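Local structure of chitinase A (Pteris ryukyuensis, 5YLG) at residues T3-K8 against Y14-A19; S25-W30 against I34-L39. The protein probably hydrolyses the glycosidic bonds of chitin as a family 18 glycosidase, this chain being its sugar-binding LysM domain. All coordinates share one frame; numbering follows the deposited sequence.

Contact 1: residues T3-K8 against Y14-A19; sequences TTYTIK and YAISQA
Ile16 reaches from helix 13-20 to Tyr5 in strand 4-6 and to Ile7 just beyond the strand's end. Its CD1 does most of the touching. The tightest point is methyl to methyl, with Ile16 CD1 3.5 Å from Ile7 CD1. The two isoleucine side chains meet at about a right angle. The same Ile16 methyl lies 3.7 Å from Tyr5 CE2, and Ile16 CG1 follows at 4.0 Å from that ring carbon. The methyl CD1 comes to the ring obliquely. The second torsion of Ile16 is extended (chi2 164°), which carries CD1 out from the helix to this meeting point. No hydrogen bond joins the two segments, so the contact is purely apolar. The packing is closest at Ile7, which is buried. The Tyr5 side is looser. That residue is partly exposed, and its ring ends in a polar group: the OH is hydrogen-bonded to Asp11. In the βααβ LysM fold, this contact lays helix 13-20 against strand 4-6 and the residue that follows it. Val45 of the partner strand also packs on Tyr5 and Ile7, while helix 24-29 neighbours Ile16.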
loop_
_atom_site.group_PDB
_atom_site.type_symbol
_atom_site.label_atom_id
_atom_site.label_comp_id
_atom_site.label_asym_id
_atom_site.label_seq_id
_atom_site.Cartn_x
_atom_site.Cartn_y
_atom_site.Cartn_z
ATOM N N THR A 3 10.401 3.775 -2.308
ATOM C CA THR A 3 10.401 2.350 -2.677
ATOM C C THR A 3 9.028 1.899 -3.175
ATOM O O THR A 3 8.010 1.969 -2.451
ATOM C CB THR A 3 10.718 1.505 -1.497
ATOM O OG1 THR A 3 11.941 2.032 -0.861
ATOM C CG2 THR A 3 10.870 0.004 -1.820
ATOM N N THR A 4 8.993 1.395 -4.372
ATOM C CA THR A 4 7.767 0.904 -4.984
ATOM C C THR A 4 7.466 -0.570 -4.774
ATOM O O THR A 4 8.324 -1.410 -4.535
ATOM C CB THR A 4 7.712 1.206 -6.469
ATOM O OG1 THR A 4 8.856 0.567 -7.124
ATOM C CG2 THR A 4 7.769 2.657 -6.735
ATOM N N TYR A 5 6.161 -0.890 -4.793
ATOM C CA TYR A 5 5.597 -2.239 -4.646
ATOM C C TYR A 5 4.431 -2.346 -5.552
ATOM O O TYR A 5 3.618 -1.403 -5.634
ATOM C CB TYR A 5 5.167 -2.581 -3.194
ATOM C CG TYR A 5 4.483 -3.856 -3.010
ATOM C CD1 TYR A 5 5.170 -5.078 -3.050
ATOM C CD2 TYR A 5 3.077 -3.925 -2.831
ATOM C CE1 TYR A 5 4.532 -6.273 -3.021
ATOM C CE2 TYR A 5 2.411 -5.139 -2.759
ATOM C CZ TYR A 5 3.186 -6.328 -2.873
ATOM O OH TYR A 5 2.563 -7.558 -2.807
ATOM N N THR A 6 4.246 -3.467 -6.226
ATOM C CA THR A 6 3.106 -3.674 -7.139
ATOM C C THR A 6 2.047 -4.584 -6.524
ATOM O O THR A 6 2.318 -5.687 -6.039
ATOM C CB THR A 6 3.539 -4.184 -8.503
ATOM O OG1 THR A 6 4.581 -3.340 -8.979
ATOM C CG2 THR A 6 2.457 -4.209 -9.489
ATOM N N ILE A 7 0.825 -4.093 -6.438
ATOM C CA ILE A 7 -0.316 -4.815 -5.835
ATOM C C ILE A 7 -0.540 -6.137 -6.586
ATOM O O ILE A 7 -0.741 -6.160 -7.818
ATOM C CB ILE A 7 -1.580 -3.968 -5.888
ATOM C CG1 ILE A 7 -1.459 -2.730 -5.022
ATOM C CG2 ILE A 7 -2.802 -4.835 -5.437
ATOM C CD1 ILE A 7 -1.061 -2.935 -3.584
ATOM N N LYS A 8 -0.687 -7.201 -5.814
ATOM C CA LYS A 8 -0.994 -8.564 -6.345
ATOM C C LYS A 8 -2.330 -9.013 -5.686
ATOM O O LYS A 8 -2.822 -8.420 -4.746
ATOM C CB LYS A 8 0.069 -9.545 -5.930
ATOM N N TYR A 14 -3.494 -2.727 4.744
ATOM C CA TYR A 14 -3.139 -3.132 6.082
ATOM C C TYR A 14 -2.041 -4.210 6.054
ATOM O O TYR A 14 -1.050 -4.101 6.755
ATOM C CB TYR A 14 -4.343 -3.720 6.824
ATOM C CG TYR A 14 -4.061 -4.238 8.136
ATOM C CD1 TYR A 14 -3.666 -3.441 9.185
ATOM C CD2 TYR A 14 -4.133 -5.605 8.337
ATOM C CE1 TYR A 14 -3.417 -3.967 10.440
ATOM C CE2 TYR A 14 -3.883 -6.137 9.592
ATOM C CZ TYR A 14 -3.538 -5.308 10.609
ATOM O OH TYR A 14 -3.271 -5.819 11.853
ATOM N N ALA A 15 -2.234 -5.217 5.199
ATOM C CA ALA A 15 -1.270 -6.302 5.235
ATOM C C ALA A 15 0.057 -5.921 4.695
ATOM O O ALA A 15 1.133 -6.304 5.223
ATOM C CB ALA A 15 -1.829 -7.479 4.458
ATOM N N ILE A 16 0.129 -5.044 3.680
ATOM C CA ILE A 16 1.370 -4.482 3.178
ATOM C C ILE A 16 2.085 -3.720 4.284
ATOM O O ILE A 16 3.327 -3.846 4.503
ATOM C CB ILE A 16 1.106 -3.545 2.000
ATOM C CG1 ILE A 16 0.685 -4.379 0.753
ATOM C CG2 ILE A 16 2.264 -2.669 1.693
ATOM C CD1 ILE A 16 0.058 -3.572 -0.329
ATOM N N SER A 17 1.320 -2.883 4.987
ATOM C CA SER A 17 1.911 -2.089 6.044
ATOM C C SER A 17 2.456 -2.985 7.178
ATOM O O SER A 17 3.603 -2.816 7.643
ATOM C CB SER A 17 0.847 -1.160 6.631
ATOM O OG SER A 17 0.493 -0.196 5.661
ATOM N N GLN A 18 1.646 -3.925 7.633
ATOM C CA GLN A 18 2.006 -4.884 8.738
ATOM C C GLN A 18 3.285 -5.617 8.309
ATOM O O GLN A 18 4.175 -5.689 9.162
ATOM C CB GLN A 18 0.858 -5.832 9.019
ATOM N N ALA A 19 3.372 -6.124 7.069
ATOM C CA ALA A 19 4.529 -6.893 6.593
ATOM C C ALA A 19 5.770 -6.106 6.646
ATOM O O ALA A 19 6.832 -6.674 6.909
ATOM C CB ALA A 19 4.267 -7.417 5.199
#

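Contact 2: residues S25-W30 against I34-L39; sequences SDFESW and IDCNNL. With ZN (zinc ion), chain F; ZN (zinc ion), chain H; ZN (zinc ion), chain E.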
loop_
_atom_site.group_PDB
_atom_site.type_symbol
_atom_site.label_atom_id
_atom_site.label_comp_id
_atom_site.label_asym_id
_atom_site.label_seq_id
_atom_site.Cartn_x
_atom_site.Cartn_y
_atom_site.Cartn_z
ATOM N N SER A 25 -1.277 4.577 8.616
ATOM C CA SER A 25 -1.327 6.015 8.417
ATOM C C SER A 25 -0.062 6.563 7.721
ATOM O O SER A 25 -0.193 7.385 6.827
ATOM C CB SER A 25 -1.600 6.718 9.722
ATOM O OG SER A 25 -0.854 6.122 10.803
ATOM N N ASP A 26 1.110 6.034 8.048
ATOM C CA ASP A 26 2.288 6.472 7.359
ATOM C C ASP A 26 2.180 6.066 5.885
ATOM O O ASP A 26 2.472 6.847 4.968
ATOM C CB ASP A 26 3.470 5.935 8.033
ATOM C CG ASP A 26 3.846 6.735 9.299
ATOM O OD1 ASP A 26 3.201 7.734 9.592
ATOM O OD2 ASP A 26 4.692 6.293 10.054
ATOM N N PHE A 27 1.796 4.828 5.640
ATOM C CA PHE A 27 1.610 4.370 4.280
ATOM C C PHE A 27 0.667 5.249 3.516
ATOM O O PHE A 27 0.913 5.634 2.380
ATOM C CB PHE A 27 1.034 2.937 4.308
ATOM C CG PHE A 27 0.733 2.355 2.976
ATOM C CD1 PHE A 27 1.681 1.725 2.201
ATOM C CD2 PHE A 27 -0.579 2.406 2.530
ATOM C CE1 PHE A 27 1.316 1.198 0.980
ATOM C CE2 PHE A 27 -0.923 1.911 1.303
ATOM C CZ PHE A 27 0.065 1.281 0.554
ATOM N N GLU A 28 -0.449 5.614 4.104
ATOM C CA GLU A 28 -1.341 6.472 3.433
ATOM C C GLU A 28 -0.737 7.840 3.097
ATOM O O GLU A 28 -0.955 8.384 2.021
ATOM C CB GLU A 28 -2.598 6.651 4.260
ATOM C CG GLU A 28 -3.488 5.433 4.390
ATOM C CD GLU A 28 -4.633 5.534 5.414
ATOM O OE1 GLU A 28 -4.704 6.508 6.202
ATOM O OE2 GLU A 28 -5.416 4.585 5.398
ATOM N N SER A 29 0.085 8.362 4.014
ATOM C CA SER A 29 0.717 9.666 3.819
ATOM C C SER A 29 1.675 9.642 2.644
ATOM O O SER A 29 1.956 10.711 2.040
ATOM C CB SER A 29 1.382 10.129 5.133
ATOM O OG SER A 29 2.632 9.647 5.204
ATOM N N TRP A 30 2.172 8.494 2.267
ATOM C CA TRP A 30 3.068 8.342 1.134
ATOM C C TRP A 30 2.343 7.972 -0.154
ATOM O O TRP A 30 2.944 7.841 -1.216
ATOM C CB TRP A 30 4.083 7.232 1.394
ATOM C CG TRP A 30 4.827 7.377 2.673
ATOM C CD1 TRP A 30 5.084 8.568 3.330
ATOM C CD2 TRP A 30 5.379 6.361 3.478
ATOM N NE1 TRP A 30 5.756 8.336 4.471
ATOM C CE2 TRP A 30 5.940 6.992 4.630
ATOM C CE3 TRP A 30 5.423 4.986 3.384
ATOM C CZ2 TRP A 30 6.541 6.278 5.651
ATOM C CZ3 TRP A 30 5.994 4.276 4.434
ATOM C CH2 TRP A 30 6.567 4.908 5.515
ATOM N N ILE A 34 -4.849 7.282 -1.805
ATOM C CA ILE A 34 -5.071 5.885 -2.287
ATOM C C ILE A 34 -6.400 5.388 -1.807
ATOM O O ILE A 34 -6.759 5.665 -0.620
ATOM C CB ILE A 34 -3.879 4.980 -1.745
ATOM C CG1 ILE A 34 -3.986 3.583 -2.330
ATOM C CG2 ILE A 34 -3.776 4.996 -0.213
ATOM C CD1 ILE A 34 -2.694 2.735 -2.203
ATOM N N ASP A 35 -7.118 4.595 -2.627
ATOM C CA ASP A 35 -8.346 4.012 -2.189
ATOM C C ASP A 35 -8.066 2.592 -1.788
ATOM O O ASP A 35 -8.041 1.675 -2.653
ATOM C CB ASP A 35 -9.437 4.095 -3.216
ATOM C CG ASP A 35 -10.673 3.779 -2.624
ATOM O OD1 ASP A 35 -10.667 3.366 -1.435
ATOM O OD2 ASP A 35 -11.681 3.775 -3.359
ATOM N N CYS A 36 -7.814 2.358 -0.505
ATOM C CA CYS A 36 -7.498 1.023 -0.046
ATOM C C CYS A 36 -8.625 0.068 -0.119
ATOM O O CYS A 36 -8.433 -1.153 -0.110
ATOM C CB CYS A 36 -7.010 1.132 1.376
ATOM S SG CYS A 36 -5.369 1.851 1.524
ATOM N N ASN A 37 -9.874 0.497 -0.361
ATOM C CA ASN A 37 -10.932 -0.503 -0.566
ATOM C C ASN A 37 -11.157 -0.833 -2.012
ATOM O O ASN A 37 -12.096 -1.538 -2.398
ATOM C CB ASN A 37 -12.256 -0.182 0.156
ATOM C CG ASN A 37 -12.987 0.977 -0.424
ATOM O OD1 ASN A 37 -12.776 1.550 -1.526
ATOM N ND2 ASN A 37 -14.035 1.345 0.322
ATOM N N ASN A 38 -10.320 -0.287 -2.917
ATOM C CA ASN A 38 -10.547 -0.439 -4.374
ATOM C C ASN A 38 -9.170 -0.569 -5.085
ATOM O O ASN A 38 -8.985 -0.003 -6.116
ATOM C CB ASN A 38 -11.379 0.741 -4.959
ATOM C CG ASN A 38 -11.832 0.469 -6.356
ATOM O OD1 ASN A 38 -12.158 -0.672 -6.665
ATOM N ND2 ASN A 38 -11.909 1.500 -7.161
ATOM N N LEU A 39 -8.300 -1.347 -4.449
ATOM C CA LEU A 39 -6.946 -1.595 -5.031
ATOM C C LEU A 39 -7.125 -2.440 -6.289
ATOM O O LEU A 39 -7.989 -3.249 -6.350
ATOM C CB LEU A 39 -6.052 -2.294 -4.058
ATOM C CG LEU A 39 -5.686 -1.568 -2.744
ATOM C CD1 LEU A 39 -4.837 -2.532 -1.923
ATOM C CD2 LEU A 39 -5.020 -0.252 -3.099
HETATM ZN ZN ZN F . -13.302 3.160 -2.242
HETATM ZN ZN ZN H . -6.184 6.071 7.215
HETATM ZN ZN ZN E . 5.114 6.983 11.744
#
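With CG anti to the backbone N (chi1 177°), Phe27 sends its ring off the helix toward the loop. Ile34 CG1 is likewise anti to N, and the chain stays extended to CD1 (chi2 164°). Ile34 CD1 comes 4.0 Å from Phe27 CE2. The two side chains cross at about a right angle, and the methyl meets the ring obliquely. Cys36 SG lies at the ring edge, 4.5 Å from Phe27 CE2. The disulfide to Cys13 ties this sulfur to helix 13-20. Polar groups of both segments bind zinc ions. Asp35 OD2, at 2.1 Å, and Asn37 OD1, at 1.8 Å, bind one zinc ion. Asn37 N also donates to Asp35 OD1 (3.2 Å) from above the carboxylate plane, forming an Asx turn. Glu28 binds a second zinc ion unevenly, with OE1 the close ligand at 1.9 Å and OE2 the longer one at 2.5 Å. Asp26 OD2 binds a third at 1.9 Å. The contact joins helix 24-29 to the loop that leads to strand 44-46. Helix 13-20 flanks Phe27, and Val45 of strand 44-46 touches both Phe27 and Ile34.

In the fold
The two contacts follow each other along the chain: contact 1 closes before contact 2 opens. Their centres are 10 Å apart, and both lie within the one LysM domain. Their segments take in strand 4-6, both helices and the loop after them. Strand 44-46 follows and pairs antiparallel with strand 4-6. The contacts also touch directly. Ser17 OG lies 3.5 Å from Phe27 CB, and Ile16 CG2 lies 4.0 Å from Phe27 CE1, so the two helices pack on each other. Ile7 CD1 meets Leu39 CD1 at 4.1 Å, bringing the end of the first strand segment against the loop 34-39. The largely apolar side chains of the two contacts meet at these points inside the small sugar-binding module.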